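PDB 2FO3: ubiquitin-conjugating enzyme from Plasmodium vivax, which probably accepts activated ubiquitin from an E1 enzyme as a cysteine thioester on this UBC domain, part of a longer protein, and passes it on to target proteins. Local coordinates for residues E14-F18 with I37-K41; Y65-P70 with Y99-I105; P79-V84 with I113-S117. Where two conformers were deposited one is given. Residues are numbered along the deposited sequence.

Interaction 1: E14-F18 with I37-K41; sequences ELHNF and IWIVK
The helical segment 14-18 runs almost parallel to strand segment 37-41: the axes lie 13° apart in direction and come within 12.3 Å. The nearest CA pairs are Leu15 with Trp38 (9.4 Å) and Phe18 with Val40 (10.1 Å). At Glu14 the CB sits 3.7 Å from Trp38 CH2, but the carboxylate turns away to bind Ile105 N and Arg10. Glu14 O accepts the helical bond from Phe18 N at 2.8 Å. Leu15 comes next; its backbone N meets the indole edge at Trp38 CH2, 3.4 Å, and its CB lies 3.8 Å from Trp38 CZ2. This is the amino-terminal helix of the ubiquitin-conjugating (UBC) fold packed on one face of the antiparallel sheet. One turn on, Phe18 (chi1 t, chi2 103°) offers its ring face to the edge of Trp38 (chi1 m, chi2 -3°), an offset edge-to-face pair with centroids (six-membered ring of Trp38) 5.9 Å apart and planes at 74°. Beyond it, Phe18 CZ touches Val40 CG2 at 3.7 Å.

Interaction 2: Y65-P70 with Y99-I105; sequences YPLKPP and YNPSLSI
Pro69 lies flat on the ring of Tyr99 (chi1 t, chi2 69°), its CB 3.5 Å from the ring centroid and 7° off the normal, a CH-pi contact. Pro70 extends this apolar centre, with Pro70 CD 3.9 Å from Tyr99 CE1 and Pro70 CG 3.8 Å from Ile105 CD1. Neither segment is regular: residues 65-70 form the YPxxPP loop typical of E2 enzymes, with a cis peptide before Pro66, while Asn100-Leu103 is a type I turn (Leu103 N to Asn100 O 3.0 Å) begun by an Asx turn. The CA atoms of Pro66 and Pro101 are 5.3 Å apart. Further out, Leu67 CD2 meets Pro101 CB at 4.2 Å. In related E2s these two loops form much of the E3-binding surface. At the polar edge Tyr99 OH donates to Pro66 O (2.7 Å), and one water joins Tyr65 OH (2.7 Å), Tyr99 OH (3.0 Å) and Leu103 O (2.7 Å). Tyr99 thus holds the 65-70 loop twice, through its ring and through its hydroxyl.

Interaction 3: P79-V84 with I113-S117; sequences PKHTHV and ISMLS
Three residues carry this contact: Met115 and Leu116 from the last turn of helix 105-116, and His81 from the loop facing it. In register, His81 and Leu116 have CA atoms 7.0 Å apart, His83 and Met115 8.3 Å. The loop is shaped by a type I turn from His81 to Val84, closed by Val84 N to His81 O at 3.0 Å. His81 has chi1 t and chi2 -84°, which lets its ND1 accept from His83 N at 3.0 Å and leaves NE2 to donate to Met115 O across the contact at 3.1 Å, a weak bond with an angle of 127°. Met115 (t, t, p) stretches out from the helix so that its CE rests over one face of the His81 ring. Its SD lies 5.0 Å from the His81 ring centroid and 5.2 Å from that of His83, both oblique Met-aromatic approaches, and 3.7 Å from His83 CB; its CE reaches Val84 CG2 at 4.0 Å. Leu116 (m, t) puts CD2 3.8 Å from Pro79 CG, 3.9 Å from His81 CD2 and 4.2 Å from Val84 CG2. By sequence, His81-His83 occupies the place of the His-Pro-Asn motif of canonical E2s, with histidine in the asparagine position. The backbone of His83 is hydrogen-bonded to that of Cys91, probably the catalytic cysteine. Beneath, loop and helix end pack together against Phe74 of the outermost strand 71-74, which touches Pro79, Val84 and Leu116, while Leu116 also reaches Tyr42 of the inner strand 37-43.

Helix 105-116 ties the three together: Phe18 and Trp38 of interaction 1 pack on it, interaction 2 lies at its start and interaction 3 at its last turn. Interactions 1 and 2, with centres 14 Å apart, meet directly, since Glu14 OE1 accepts from Ile105 N (2.7 Å) and Trp38 CZ3 packs on Ile105 CG2 (3.6 Å), joining both the first helix and strand 37-43 to the probable E3-binding loops. Interaction 3 stands apart, its centre 20 and 21 Å from those of interactions 1 and 2, with nearest atoms about 7 and 8 Å away. Along the chain interactions 2 and 3 cross; it is interaction 3 that borders the probable active-site cysteine, Cys91.

Interaction 1: E14-F18 with I37-K41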
loop_
_atom_site.group_PDB
_atom_site.type_symbol
_atom_site.label_atom_id
_atom_site.label_comp_id
_atom_site.label_asym_id
_atom_site.label_seq_id
_atom_site.Cartn_x
_atom_site.Cartn_y
_atom_site.Cartn_z
ATOM N N GLU A 14 -11.724 5.994 -2.948
ATOM C CA GLU A 14 -10.331 5.532 -3.100
ATOM C C GLU A 14 -10.184 4.429 -4.180
ATOM O O GLU A 14 -9.179 4.404 -4.940
ATOM C CB GLU A 14 -9.789 5.040 -1.738
ATOM C CG GLU A 14 -9.649 6.153 -0.691
ATOM C CD GLU A 14 -8.635 7.220 -1.064
ATOM O OE1 GLU A 14 -7.673 6.931 -1.799
ATOM O OE2 GLU A 14 -8.804 8.364 -0.608
ATOM N N LEU A 15 -11.167 3.525 -4.237
ATOM C CA LEU A 15 -11.164 2.430 -5.224
ATOM C C LEU A 15 -11.184 2.999 -6.647
ATOM O O LEU A 15 -10.357 2.631 -7.465
ATOM C CB LEU A 15 -12.348 1.504 -5.011
ATOM C CG LEU A 15 -12.527 0.346 -6.023
ATOM C CD1 LEU A 15 -11.287 -0.552 -6.186
ATOM C CD2 LEU A 15 -13.742 -0.457 -5.578
ATOM N N HIS A 16 -12.127 3.910 -6.917
ATOM C CA HIS A 16 -12.135 4.663 -8.184
ATOM C C HIS A 16 -10.792 5.309 -8.443
ATOM O O HIS A 16 -10.237 5.202 -9.530
ATOM C CB HIS A 16 -13.238 5.746 -8.174
ATOM C CG HIS A 16 -13.106 6.743 -9.290
ATOM N ND1 HIS A 16 -13.200 6.391 -10.621
ATOM C CD2 HIS A 16 -12.887 8.083 -9.270
ATOM C CE1 HIS A 16 -13.050 7.472 -11.374
ATOM N NE2 HIS A 16 -12.848 8.509 -10.580
ATOM N N ASN A 17 -10.258 6.003 -7.435
ATOM C CA ASN A 17 -8.987 6.701 -7.641
ATOM C C ASN A 17 -7.845 5.792 -8.000
ATOM O O ASN A 17 -7.057 6.104 -8.913
ATOM C CB ASN A 17 -8.618 7.551 -6.417
ATOM C CG ASN A 17 -7.305 8.249 -6.602
ATOM O OD1 ASN A 17 -6.299 7.899 -5.978
ATOM N ND2 ASN A 17 -7.276 9.198 -7.514
ATOM N N PHE A 18 -7.751 4.664 -7.287
ATOM C CA PHE A 18 -6.712 3.689 -7.498
ATOM C C PHE A 18 -6.857 3.027 -8.878
ATOM O O PHE A 18 -5.881 2.874 -9.590
ATOM C CB PHE A 18 -6.744 2.626 -6.412
ATOM C CG PHE A 18 -5.441 1.913 -6.240
ATOM C CD1 PHE A 18 -4.601 2.232 -5.169
ATOM C CD2 PHE A 18 -5.040 0.928 -7.137
ATOM C CE1 PHE A 18 -3.393 1.560 -4.995
ATOM C CE2 PHE A 18 -3.808 0.251 -6.991
ATOM C CZ PHE A 18 -2.994 0.551 -5.925
ATOM N N ILE A 37 -10.648 -4.897 2.837
ATOM C CA ILE A 37 -9.297 -5.415 2.566
ATOM C C ILE A 37 -8.951 -5.372 1.057
ATOM O O ILE A 37 -9.717 -5.890 0.218
ATOM C CB ILE A 37 -9.087 -6.880 3.104
ATOM C CG1 ILE A 37 -9.146 -6.923 4.627
ATOM C CG2 ILE A 37 -7.780 -7.455 2.609
ATOM C CD1 ILE A 37 -8.958 -8.319 5.228
ATOM N N TRP A 38 -7.805 -4.769 0.740
ATOM C CA TRP A 38 -7.239 -4.749 -0.613
ATOM C C TRP A 38 -5.896 -5.453 -0.613
ATOM O O TRP A 38 -5.210 -5.484 0.396
ATOM C CB TRP A 38 -7.015 -3.304 -1.116
ATOM C CG TRP A 38 -8.217 -2.434 -1.301
ATOM C CD1 TRP A 38 -9.557 -2.777 -1.126
ATOM C CD2 TRP A 38 -8.215 -1.076 -1.784
ATOM N NE1 TRP A 38 -10.344 -1.698 -1.430
ATOM C CE2 TRP A 38 -9.558 -0.652 -1.850
ATOM C CE3 TRP A 38 -7.196 -0.179 -2.177
ATOM C CZ2 TRP A 38 -9.925 0.658 -2.263
ATOM C CZ3 TRP A 38 -7.552 1.128 -2.585
ATOM C CH2 TRP A 38 -8.917 1.523 -2.627
ATOM N N ILE A 39 -5.496 -5.976 -1.760
ATOM C CA ILE A 39 -4.159 -6.508 -1.943
ATOM C C ILE A 39 -3.604 -5.862 -3.189
ATOM O O ILE A 39 -4.149 -6.024 -4.295
ATOM C CB ILE A 39 -4.093 -8.054 -2.153
ATOM C CG1 ILE A 39 -4.945 -8.822 -1.135
ATOM C CG2 ILE A 39 -2.626 -8.548 -2.176
ATOM C CD1 ILE A 39 -4.415 -8.785 0.234
ATOM N N VAL A 40 -2.527 -5.126 -3.002
ATOM C CA VAL A 40 -1.837 -4.474 -4.103
ATOM C C VAL A 40 -0.593 -5.275 -4.524
ATOM O O VAL A 40 0.268 -5.628 -3.689
ATOM C CB VAL A 40 -1.487 -2.993 -3.727
ATOM C CG1 VAL A 40 -0.620 -2.325 -4.810
ATOM C CG2 VAL A 40 -2.742 -2.211 -3.504
ATOM N N LYS A 41 -0.503 -5.576 -5.815
ATOM C CA LYS A 41 0.674 -6.234 -6.390
ATOM C C LYS A 41 1.623 -5.194 -6.992
ATOM O O LYS A 41 1.226 -4.406 -7.847
ATOM C CB LYS A 41 0.241 -7.260 -7.469
ATOM C CG LYS A 41 1.405 -7.932 -8.206
ATOM C CD LYS A 41 0.902 -9.055 -9.108
ATOM C CE LYS A 41 2.005 -9.502 -10.090
ATOM N NZ LYS A 41 1.713 -10.823 -10.784
#

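Interaction 2: Y65-P70 with Y99-I105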
loop_
_atom_site.group_PDB
_atom_site.type_symbol
_atom_site.label_atom_id
_atom_site.label_comp_id
_atom_site.label_asym_id
_atom_site.label_seq_id
_atom_site.Cartn_x
_atom_site.Cartn_y
_atom_site.Cartn_z
ATOM N N TYR A 65 -11.655 4.452 9.702
ATOM C CA TYR A 65 -11.124 5.031 8.464
ATOM C C TYR A 65 -12.137 6.079 7.939
ATOM O O TYR A 65 -13.358 5.822 7.933
ATOM C CB TYR A 65 -10.856 3.930 7.403
ATOM C CG TYR A 65 -10.247 4.478 6.141
ATOM C CD1 TYR A 65 -8.905 4.828 6.098
ATOM C CD2 TYR A 65 -11.025 4.630 4.964
ATOM C CE1 TYR A 65 -8.341 5.365 4.923
ATOM C CE2 TYR A 65 -10.459 5.189 3.769
ATOM C CZ TYR A 65 -9.136 5.552 3.776
ATOM O OH TYR A 65 -8.539 6.091 2.658
ATOM N N PRO A 66 -11.650 7.238 7.438
ATOM C CA PRO A 66 -10.297 7.695 7.179
ATOM C C PRO A 66 -9.585 8.476 8.303
ATOM O O PRO A 66 -8.424 8.831 8.141
ATOM C CB PRO A 66 -10.489 8.618 5.970
ATOM C CG PRO A 66 -11.860 9.220 6.171
ATOM C CD PRO A 66 -12.648 8.247 7.012
ATOM N N LEU A 67 -10.261 8.739 9.415
ATOM C CA LEU A 67 -9.621 9.474 10.527
ATOM C C LEU A 67 -8.493 8.636 11.106
ATOM O O LEU A 67 -7.448 9.140 11.475
ATOM C CB LEU A 67 -10.657 9.863 11.594
ATOM C CG LEU A 67 -11.615 10.981 11.149
ATOM C CD1 LEU A 67 -12.420 11.444 12.357
ATOM C CD2 LEU A 67 -10.893 12.185 10.511
ATOM N N LYS A 68 -8.706 7.337 11.143
ATOM C CA LYS A 68 -7.642 6.420 11.469
ATOM C C LYS A 68 -7.047 5.885 10.150
ATOM O O LYS A 68 -7.789 5.628 9.176
ATOM C CB LYS A 68 -8.135 5.317 12.414
ATOM C CG LYS A 68 -8.084 5.705 13.922
ATOM C CD LYS A 68 -8.808 7.028 14.255
ATOM C CE LYS A 68 -8.410 7.572 15.651
ATOM N NZ LYS A 68 -8.879 9.005 15.908
ATOM N N PRO A 69 -5.708 5.757 10.102
ATOM C CA PRO A 69 -5.029 5.348 8.879
ATOM C C PRO A 69 -5.282 3.883 8.507
ATOM O O PRO A 69 -5.613 3.054 9.396
ATOM C CB PRO A 69 -3.540 5.571 9.213
ATOM C CG PRO A 69 -3.468 5.495 10.727
ATOM C CD PRO A 69 -4.761 6.045 11.202
ATOM N N PRO A 70 -5.120 3.544 7.208
ATOM C CA PRO A 70 -5.269 2.122 6.891
ATOM C C PRO A 70 -4.080 1.383 7.494
ATOM O O PRO A 70 -3.022 2.001 7.742
ATOM C CB PRO A 70 -5.201 2.094 5.353
ATOM C CG PRO A 70 -4.410 3.322 4.986
ATOM C CD PRO A 70 -4.770 4.361 6.016
ATOM N N TYR A 99 0.318 10.990 9.209
ATOM C CA TYR A 99 -0.882 10.654 8.482
ATOM C C TYR A 99 -1.806 11.857 8.408
ATOM O O TYR A 99 -1.995 12.589 9.390
ATOM C CB TYR A 99 -1.617 9.439 9.101
ATOM C CG TYR A 99 -2.910 9.075 8.385
ATOM C CD1 TYR A 99 -2.893 8.529 7.099
ATOM C CD2 TYR A 99 -4.146 9.274 9.003
ATOM C CE1 TYR A 99 -4.075 8.191 6.446
ATOM C CE2 TYR A 99 -5.315 8.958 8.366
ATOM C CZ TYR A 99 -5.284 8.415 7.087
ATOM O OH TYR A 99 -6.465 8.097 6.460
ATOM N N ASN A 100 -2.370 12.056 7.232
ATOM C CA ASN A 100 -3.358 13.083 7.006
ATOM C C ASN A 100 -4.554 12.326 6.440
ATOM O O ASN A 100 -4.372 11.543 5.511
ATOM C CB ASN A 100 -2.776 14.092 6.010
ATOM C CG ASN A 100 -3.701 15.227 5.718
ATOM O OD1 ASN A 100 -4.874 15.022 5.436
ATOM N ND2 ASN A 100 -3.168 16.462 5.763
ATOM N N PRO A 101 -5.787 12.549 6.985
ATOM C CA PRO A 101 -6.925 11.738 6.517
ATOM C C PRO A 101 -7.292 11.997 5.050
ATOM O O PRO A 101 -8.130 11.265 4.494
ATOM C CB PRO A 101 -8.077 12.154 7.449
ATOM C CG PRO A 101 -7.669 13.498 8.025
ATOM C CD PRO A 101 -6.186 13.581 7.972
ATOM N N SER A 102 -6.673 13.007 4.419
ATOM C CA SER A 102 -6.894 13.266 2.972
ATOM C C SER A 102 -5.988 12.468 2.035
ATOM O O SER A 102 -6.205 12.456 0.823
ATOM C CB SER A 102 -6.804 14.772 2.641
ATOM O OG SER A 102 -7.914 15.393 3.227
ATOM N N LEU A 103 -4.994 11.793 2.613
ATOM C CA LEU A 103 -4.112 10.891 1.876
ATOM C C LEU A 103 -4.950 9.922 1.026
ATOM O O LEU A 103 -5.904 9.309 1.533
ATOM C CB LEU A 103 -3.221 10.099 2.859
ATOM C CG LEU A 103 -2.300 8.947 2.416
ATOM C CD1 LEU A 103 -1.260 9.403 1.408
ATOM C CD2 LEU A 103 -1.623 8.260 3.631
ATOM N N SER A 104 -4.612 9.824 -0.261
ATOM C CA SER A 104 -5.179 8.784 -1.110
ATOM C C SER A 104 -4.426 7.475 -0.902
ATOM O O SER A 104 -3.216 7.478 -0.610
ATOM C CB SER A 104 -5.087 9.183 -2.593
ATOM O OG SER A 104 -3.766 9.125 -3.089
ATOM N N ILE A 105 -5.107 6.343 -1.090
ATOM C CA ILE A 105 -4.410 5.052 -0.987
ATOM C C ILE A 105 -3.378 4.908 -2.120
ATOM O O ILE A 105 -2.277 4.396 -1.920
ATOM C CB ILE A 105 -5.409 3.870 -0.992
ATOM C CG1 ILE A 105 -6.462 4.047 0.133
ATOM C CG2 ILE A 105 -4.670 2.502 -0.961
ATOM C CD1 ILE A 105 -5.880 4.176 1.598
HETATM O O HOH W 1 -6.367 7.504 3.544
#

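Interaction 3: P79-V84 with I113-S117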
loop_
_atom_site.group_PDB
_atom_site.type_symbol
_atom_site.label_atom_id
_atom_site.label_comp_id
_atom_site.label_asym_id
_atom_site.label_seq_id
_atom_site.Cartn_x
_atom_site.Cartn_y
_atom_site.Cartn_z
ATOM N N PRO A 79 9.977 -7.261 0.846
ATOM C CA PRO A 79 11.221 -6.763 0.299
ATOM C C PRO A 79 12.162 -6.595 1.460
ATOM O O PRO A 79 11.715 -6.286 2.568
ATOM C CB PRO A 79 10.833 -5.396 -0.302
ATOM C CG PRO A 79 9.509 -5.047 0.308
ATOM C CD PRO A 79 8.840 -6.338 0.603
ATOM N N LYS A 80 13.440 -6.839 1.232
ATOM C CA LYS A 80 14.440 -6.625 2.266
ATOM C C LYS A 80 14.824 -5.190 2.198
ATOM O O LYS A 80 15.382 -4.743 1.179
ATOM C CB LYS A 80 15.645 -7.557 2.057
ATOM C CG LYS A 80 15.378 -8.948 2.593
ATOM C CD LYS A 80 16.556 -9.855 2.465
ATOM C CE LYS A 80 16.273 -11.205 3.154
ATOM N NZ LYS A 80 15.948 -11.090 4.648
ATOM N N HIS A 81 14.479 -4.465 3.277
ATOM C CA HIS A 81 14.629 -3.024 3.366
ATOM C C HIS A 81 14.698 -2.608 4.826
ATOM O O HIS A 81 14.017 -3.178 5.690
ATOM C CB HIS A 81 13.424 -2.334 2.670
ATOM C CG HIS A 81 13.620 -0.873 2.427
ATOM N ND1 HIS A 81 13.365 0.082 3.389
ATOM C CD2 HIS A 81 14.067 -0.208 1.342
ATOM C CE1 HIS A 81 13.634 1.278 2.897
ATOM N NE2 HIS A 81 14.067 1.129 1.660
ATOM N N THR A 82 15.504 -1.587 5.101
ATOM C CA THR A 82 15.673 -1.057 6.459
ATOM C C THR A 82 14.355 -0.724 7.158
ATOM O O THR A 82 14.214 -0.953 8.355
ATOM C CB THR A 82 16.611 0.201 6.436
ATOM O OG1 THR A 82 17.952 -0.233 6.208
ATOM C CG2 THR A 82 16.578 0.985 7.762
ATOM N N HIS A 83 13.387 -0.200 6.401
ATOM C CA HIS A 83 12.079 0.213 6.947
ATOM C C HIS A 83 10.950 -0.804 6.739
ATOM O O HIS A 83 9.753 -0.477 6.885
ATOM C CB HIS A 83 11.658 1.557 6.346
ATOM C CG HIS A 83 12.567 2.675 6.711
ATOM N ND1 HIS A 83 12.852 2.995 8.017
ATOM C CD2 HIS A 83 13.261 3.545 5.947
ATOM C CE1 HIS A 83 13.686 4.020 8.045
ATOM N NE2 HIS A 83 13.942 4.380 6.802
ATOM N N VAL A 84 11.315 -2.027 6.402
ATOM C CA VAL A 84 10.326 -3.091 6.313
ATOM C C VAL A 84 10.796 -4.194 7.234
ATOM O O VAL A 84 11.898 -4.725 7.051
ATOM C CB VAL A 84 10.173 -3.647 4.866
ATOM C CG1 VAL A 84 9.075 -4.763 4.800
ATOM C CG2 VAL A 84 9.883 -2.486 3.849
ATOM N N ILE A 113 6.537 2.815 -2.590
ATOM C CA ILE A 113 7.363 2.418 -3.718
ATOM C C ILE A 113 8.563 3.361 -3.773
ATOM O O ILE A 113 9.685 2.934 -3.992
ATOM C CB ILE A 113 6.566 2.447 -5.065
ATOM C CG1 ILE A 113 5.456 1.405 -5.043
ATOM C CG2 ILE A 113 7.494 2.193 -6.262
ATOM C CD1 ILE A 113 4.462 1.576 -6.213
ATOM N N SER A 114 8.311 4.647 -3.550
ATOM C CA SER A 114 9.400 5.622 -3.450
ATOM C C SER A 114 10.438 5.236 -2.380
ATOM O O SER A 114 11.666 5.225 -2.663
ATOM C CB SER A 114 8.843 7.012 -3.162
ATOM O OG SER A 114 9.896 7.951 -3.142
ATOM N N MET A 115 9.949 4.937 -1.170
ATOM C CA MET A 115 10.805 4.497 -0.031
ATOM C C MET A 115 11.677 3.312 -0.440
ATOM O O MET A 115 12.888 3.333 -0.246
ATOM C CB MET A 115 9.947 4.156 1.183
ATOM C CG MET A 115 10.719 3.685 2.452
ATOM S SD MET A 115 9.587 2.819 3.557
ATOM C CE MET A 115 9.366 1.267 2.690
ATOM N N LEU A 116 11.061 2.309 -1.055
ATOM C CA LEU A 116 11.780 1.130 -1.544
ATOM C C LEU A 116 12.809 1.484 -2.587
ATOM O O LEU A 116 13.947 0.977 -2.538
ATOM C CB LEU A 116 10.819 0.094 -2.138
ATOM C CG LEU A 116 9.868 -0.633 -1.190
ATOM C CD1 LEU A 116 8.970 -1.541 -1.978
ATOM C CD2 LEU A 116 10.669 -1.409 -0.149
ATOM N N SER A 117 12.411 2.338 -3.542
ATOM C CA SER A 117 13.294 2.745 -4.619
ATOM C C SER A 117 14.275 3.803 -4.112
ATOM O O SER A 117 15.115 4.297 -4.861
ATOM C CB SER A 117 12.491 3.264 -5.803
ATOM O OG SER A 117 11.592 2.273 -6.290
#